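Local atomic coordinates of peptidase M16 domain protein (Alicyclobacillus acidocaldarius subsp. acidocaldarius DSM 446, PDB entry 4XEA), a protein that probably hydrolyses peptide bonds as an M16-family metallopeptidase, with a nickel ion bound at its metal site. Residues 21-26 with 197-202; 159-164 with 228-233. All blocks are in the same frame, centred on the assembly; numbering follows the deposited sequence.

Contact 1 of 2, residues 21-26 with 197-202; sequences TLMPRP and VIAGGF
Strands 21-24 and 197-200 run parallel, their axes 4.7 Å apart. Backbone bonds join them in a ladder. Ile198 N donates to Thr21 O, and Met23 N to Ile198 O at 2.8 Å, both nearly along the C=O axis. Gly200 N then meets Met23 O from above the carbonyl plane.

The tight part lies on two faces. On one, Met23, present as selenomethionine, bends at chi3 (-84°). This brings CE to 3.5 Å from Val197 CG1, closer than usual for two carbons. Helix 367-379 covers Val197 and Ala199 there. On the other, Leu22 CD2 lies 3.5 Å from Ile198 CD1. It is the one parallel pairing in the six-stranded mixed sheet of the N-terminal M16 domain, one strand in from edge strand 10-13. Helix 204-216 packs on this face. Phe202 CG sits in the crowded position between backbone N and carbonyl carbon (chi1 65°), which turns the ring back between Ile198 CG2 and Pro24 CB.

The more open side is at Pro24 and Gly201, both partly exposed. The backbone grip continues there: Gly200 O takes Arg25 N at 2.7 Å, and also Phe202 N. The Arg25 side chain leads away, its NH1 bonded to Asn367 OD1 and Asp365 O, and packs on Leu28 of the second subunit.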
# COMPACT_ATOMS: atom_id res chain seq x y z
N THR A 21 -17.38 -19.27 -3.21
CA THR A 21 -16.81 -19.47 -1.87
C THR A 21 -17.12 -18.25 -1.03
O THR A 21 -16.73 -17.14 -1.39
CB THR A 21 -15.29 -19.67 -1.93
OG1 THR A 21 -15.00 -20.99 -2.49
CG2 THR A 21 -14.68 -19.58 -0.52
N LEU A 22 -17.83 -18.45 0.08
CA LEU A 22 -18.18 -17.38 1.00
C LEU A 22 -17.43 -17.60 2.32
O LEU A 22 -17.35 -18.72 2.83
CB LEU A 22 -19.69 -17.33 1.28
CG LEU A 22 -20.66 -17.23 0.10
CD1 LEU A 22 -22.14 -17.31 0.59
CD2 LEU A 22 -20.42 -15.97 -0.74
N MSE A 23 -16.84 -16.53 2.84
CA MSE A 23 -16.13 -16.55 4.12
C MSE A 23 -16.69 -15.46 5.06
O MSE A 23 -16.08 -14.40 5.23
CB MSE A 23 -14.63 -16.33 3.88
CG MSE A 23 -13.93 -17.52 3.25
SE MSE A 23 -12.11 -17.06 2.73
CE MSE A 23 -12.53 -16.27 0.99
N PRO A 24 -17.86 -15.72 5.69
CA PRO A 24 -18.44 -14.72 6.57
C PRO A 24 -17.59 -14.48 7.84
O PRO A 24 -17.14 -15.43 8.46
CB PRO A 24 -19.82 -15.31 6.92
CG PRO A 24 -19.69 -16.78 6.66
CD PRO A 24 -18.71 -16.92 5.54
N ARG A 25 -17.36 -13.21 8.19
CA ARG A 25 -16.56 -12.82 9.36
C ARG A 25 -17.36 -11.70 10.01
O ARG A 25 -17.20 -10.54 9.65
CB ARG A 25 -15.16 -12.35 8.93
CG ARG A 25 -14.43 -13.34 8.00
CD ARG A 25 -13.15 -12.76 7.40
NE ARG A 25 -12.13 -12.55 8.44
CZ ARG A 25 -11.12 -11.69 8.38
NH1 ARG A 25 -10.91 -10.93 7.31
NH2 ARG A 25 -10.29 -11.60 9.42
N PRO A 26 -18.25 -12.06 10.95
CA PRO A 26 -19.30 -11.13 11.43
C PRO A 26 -18.79 -9.92 12.20
O PRO A 26 -19.50 -8.91 12.29
CB PRO A 26 -20.19 -12.01 12.32
CG PRO A 26 -19.42 -13.27 12.59
CD PRO A 26 -18.47 -13.44 11.43
N VAL A 197 -15.90 -15.15 -5.06
CA VAL A 197 -15.34 -15.33 -3.71
C VAL A 197 -15.62 -14.06 -2.91
O VAL A 197 -15.42 -12.96 -3.41
CB VAL A 197 -13.85 -15.68 -3.74
CG1 VAL A 197 -13.32 -15.95 -2.36
CG2 VAL A 197 -13.60 -16.95 -4.65
N ILE A 198 -16.14 -14.23 -1.70
CA ILE A 198 -16.58 -13.10 -0.86
C ILE A 198 -16.13 -13.35 0.56
O ILE A 198 -16.35 -14.44 1.09
CB ILE A 198 -18.09 -12.96 -0.87
CG1 ILE A 198 -18.63 -13.01 -2.29
CG2 ILE A 198 -18.55 -11.61 -0.19
CD1 ILE A 198 -20.15 -12.88 -2.37
N ALA A 199 -15.50 -12.35 1.17
CA ALA A 199 -15.11 -12.42 2.58
C ALA A 199 -15.47 -11.14 3.32
O ALA A 199 -15.40 -10.03 2.76
CB ALA A 199 -13.63 -12.73 2.75
N GLY A 200 -15.91 -11.31 4.56
CA GLY A 200 -16.14 -10.17 5.44
C GLY A 200 -17.46 -10.21 6.18
O GLY A 200 -18.04 -11.29 6.42
N GLY A 201 -17.94 -9.01 6.54
CA GLY A 201 -19.13 -8.85 7.42
C GLY A 201 -20.47 -8.96 6.72
O GLY A 201 -21.18 -7.98 6.60
N PHE A 202 -20.82 -10.14 6.25
CA PHE A 202 -22.11 -10.37 5.57
C PHE A 202 -22.75 -11.66 6.07
O PHE A 202 -22.06 -12.52 6.63
CB PHE A 202 -21.92 -10.48 4.06
CG PHE A 202 -21.09 -11.70 3.64
CD1 PHE A 202 -19.69 -11.69 3.72
CD2 PHE A 202 -21.72 -12.86 3.20
CE1 PHE A 202 -18.95 -12.81 3.37
CE2 PHE A 202 -20.97 -13.98 2.82
CZ PHE A 202 -19.59 -13.95 2.91

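Contact 2 of 2, residues 159-164 with 228-233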
# COMPACT_ATOMS: atom_id res chain seq x y z
N GLU A 159 8.60 -16.52 -27.97
CA GLU A 159 7.30 -16.59 -28.66
C GLU A 159 6.09 -16.49 -27.71
O GLU A 159 5.02 -16.12 -28.15
CB GLU A 159 7.10 -17.95 -29.37
CG GLU A 159 8.03 -18.35 -30.40
CD GLU A 159 8.30 -19.89 -30.38
OE1 GLU A 159 7.37 -20.71 -30.64
OE2 GLU A 159 9.49 -20.25 -30.13
N HIS A 160 6.24 -16.92 -26.46
CA HIS A 160 5.14 -16.92 -25.50
C HIS A 160 4.48 -15.51 -25.42
O HIS A 160 5.19 -14.51 -25.39
CB HIS A 160 5.63 -17.36 -24.12
CG HIS A 160 4.52 -17.75 -23.18
ND1 HIS A 160 3.63 -16.84 -22.67
CD2 HIS A 160 4.13 -18.97 -22.73
CE1 HIS A 160 2.75 -17.47 -21.91
NE2 HIS A 160 3.03 -18.76 -21.93
N PRO A 161 3.13 -15.44 -25.41
CA PRO A 161 2.45 -14.14 -25.33
C PRO A 161 2.79 -13.25 -24.14
O PRO A 161 2.56 -12.03 -24.23
CB PRO A 161 0.97 -14.53 -25.25
CG PRO A 161 0.88 -15.81 -25.99
CD PRO A 161 2.15 -16.52 -25.63
N VAL A 162 3.33 -13.83 -23.06
CA VAL A 162 3.72 -13.07 -21.88
C VAL A 162 4.73 -11.96 -22.26
O VAL A 162 4.94 -11.00 -21.51
CB VAL A 162 4.25 -13.99 -20.76
CG1 VAL A 162 5.66 -14.55 -21.13
CG2 VAL A 162 4.30 -13.22 -19.38
N ARG A 163 5.34 -12.06 -23.42
CA ARG A 163 6.31 -11.06 -23.86
C ARG A 163 5.69 -9.77 -24.37
O ARG A 163 6.40 -8.79 -24.58
CB ARG A 163 7.25 -11.65 -24.90
CG ARG A 163 6.69 -11.89 -26.25
CD ARG A 163 7.67 -12.72 -27.10
NE ARG A 163 9.00 -12.06 -27.20
CZ ARG A 163 9.31 -11.00 -27.96
NH1 ARG A 163 8.41 -10.39 -28.75
NH2 ARG A 163 10.53 -10.50 -27.90
N ILE A 164 4.37 -9.79 -24.58
CA ILE A 164 3.58 -8.61 -24.93
C ILE A 164 2.88 -8.08 -23.68
O ILE A 164 2.32 -8.85 -22.89
CB ILE A 164 2.53 -8.96 -25.98
CG1 ILE A 164 3.24 -9.64 -27.16
CG2 ILE A 164 1.80 -7.70 -26.50
CD1 ILE A 164 4.24 -8.74 -27.88
N ARG A 228 -6.74 -24.65 -24.70
CA ARG A 228 -5.80 -23.51 -24.61
C ARG A 228 -4.62 -23.81 -25.53
O ARG A 228 -4.03 -24.90 -25.44
CB ARG A 228 -5.29 -23.33 -23.18
CG ARG A 228 -6.36 -23.36 -22.09
CD ARG A 228 -6.76 -22.03 -21.63
NE ARG A 228 -8.00 -22.07 -20.83
CZ ARG A 228 -8.55 -20.98 -20.33
NH1 ARG A 228 -7.93 -19.81 -20.50
NH2 ARG A 228 -9.69 -21.05 -19.63
N LEU A 229 -4.30 -22.90 -26.44
CA LEU A 229 -3.22 -23.13 -27.41
C LEU A 229 -2.04 -22.16 -27.19
O LEU A 229 -2.21 -20.93 -27.30
CB LEU A 229 -3.76 -22.99 -28.82
CG LEU A 229 -4.88 -23.98 -29.19
CD1 LEU A 229 -5.49 -23.60 -30.53
CD2 LEU A 229 -4.35 -25.45 -29.20
N TYR A 230 -0.88 -22.74 -26.89
CA TYR A 230 0.34 -22.04 -26.46
C TYR A 230 1.53 -22.64 -27.23
O TYR A 230 1.49 -23.83 -27.57
CB TYR A 230 0.56 -22.18 -24.96
CG TYR A 230 -0.37 -21.31 -24.16
CD1 TYR A 230 -0.02 -20.00 -23.83
CD2 TYR A 230 -1.61 -21.76 -23.78
CE1 TYR A 230 -0.89 -19.18 -23.11
CE2 TYR A 230 -2.49 -20.95 -23.06
CZ TYR A 230 -2.13 -19.66 -22.75
OH TYR A 230 -3.01 -18.86 -22.03
N PRO A 231 2.55 -21.80 -27.56
CA PRO A 231 3.71 -22.28 -28.33
C PRO A 231 4.70 -23.10 -27.51
O PRO A 231 4.71 -23.06 -26.28
CB PRO A 231 4.36 -20.97 -28.82
CG PRO A 231 4.08 -19.99 -27.66
CD PRO A 231 2.68 -20.38 -27.14
N GLU A 232 5.56 -23.84 -28.21
CA GLU A 232 6.68 -24.52 -27.56
C GLU A 232 7.86 -23.59 -27.26
O GLU A 232 8.85 -23.54 -27.97
CB GLU A 232 7.15 -25.70 -28.46
CG GLU A 232 6.04 -26.74 -28.61
CD GLU A 232 6.38 -27.94 -29.49
OE1 GLU A 232 7.43 -27.92 -30.19
OE2 GLU A 232 5.57 -28.90 -29.52
N GLU A 233 7.80 -22.92 -26.15
CA GLU A 233 8.79 -21.94 -25.81
C GLU A 233 10.13 -22.64 -25.44
O GLU A 233 10.14 -23.52 -24.58
CB GLU A 233 8.24 -21.15 -24.65
CG GLU A 233 9.17 -20.14 -24.09
CD GLU A 233 9.44 -18.97 -25.06
OE1 GLU A 233 8.55 -18.62 -25.87
OE2 GLU A 233 10.54 -18.43 -24.96
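A single carboxylate oxygen holds two successive backbone N-H groups where the loop after helix 144-156 meets the chain that continues from the strand beginning at 227. Residues 228-233 belong to the connection from the small three-stranded sheet to strand 241-246 of the second large sheet. The contact thus ties the loop to this linker between the two halves of the M16 fold. Glu233 OE1 accepts from Glu159 N at 3.0 Å on its syn lone pair. It also accepts from His160 N at 2.9 Å, this time from above the carboxylate plane.

Pro231 packs beside this grip. Its CB lies 3.5 Å from Glu159 OE1, the two side chains running antiparallel past one another. Pro231 CG rests on the backbone at His160 CA. Pro231 CD meets Pro161 CD tip to tip, at 4.2 Å. Further along, the His160 and Tyr230 rings are offset, with planes at 29° and little overlap. Their nearest approach is His160 NE2 to Tyr230 CD1 at 3.8 Å.

The outer shell fixes these groups. Glu233 CG is anti to the backbone N (chi1 176°), and the chain then bends at chi2 to bring OE1 to the loop. Its OE2 forms a salt bridge with Lys258 and accepts from His158 N, which probably favours the charged carboxylate. Tyr230 OH bonds to Asp43. His160 NE2 bonds to Thr312 OG1. The other ring nitrogen holds the imidazole to its own loop: Val162 N donates to His160 ND1 at 3.0 Å, only 3° out of the ring plane.

In the fold
The two contacts lie on opposite sides of the chain's centre, with their own centres about 37 Å apart and nearest atoms about 16 Å apart. Contact 1 is buried and joins two strands of one sheet. Contact 2 is partly buried and joins mostly irregular chain. Repeated backbone bonds and apolar packing make contact 1, whereas in contact 2 the Glu233 carboxylate grips two backbone N-H groups, with Pro231 and the His160 and Tyr230 rings packed beside it. Both contacts also have partners in the second half of the chain: helix 367-379 beside contact 1, and Lys258 and Thr312 beside contact 2. The second subunit reaches contact 1 at Arg25, but does not touch contact 2.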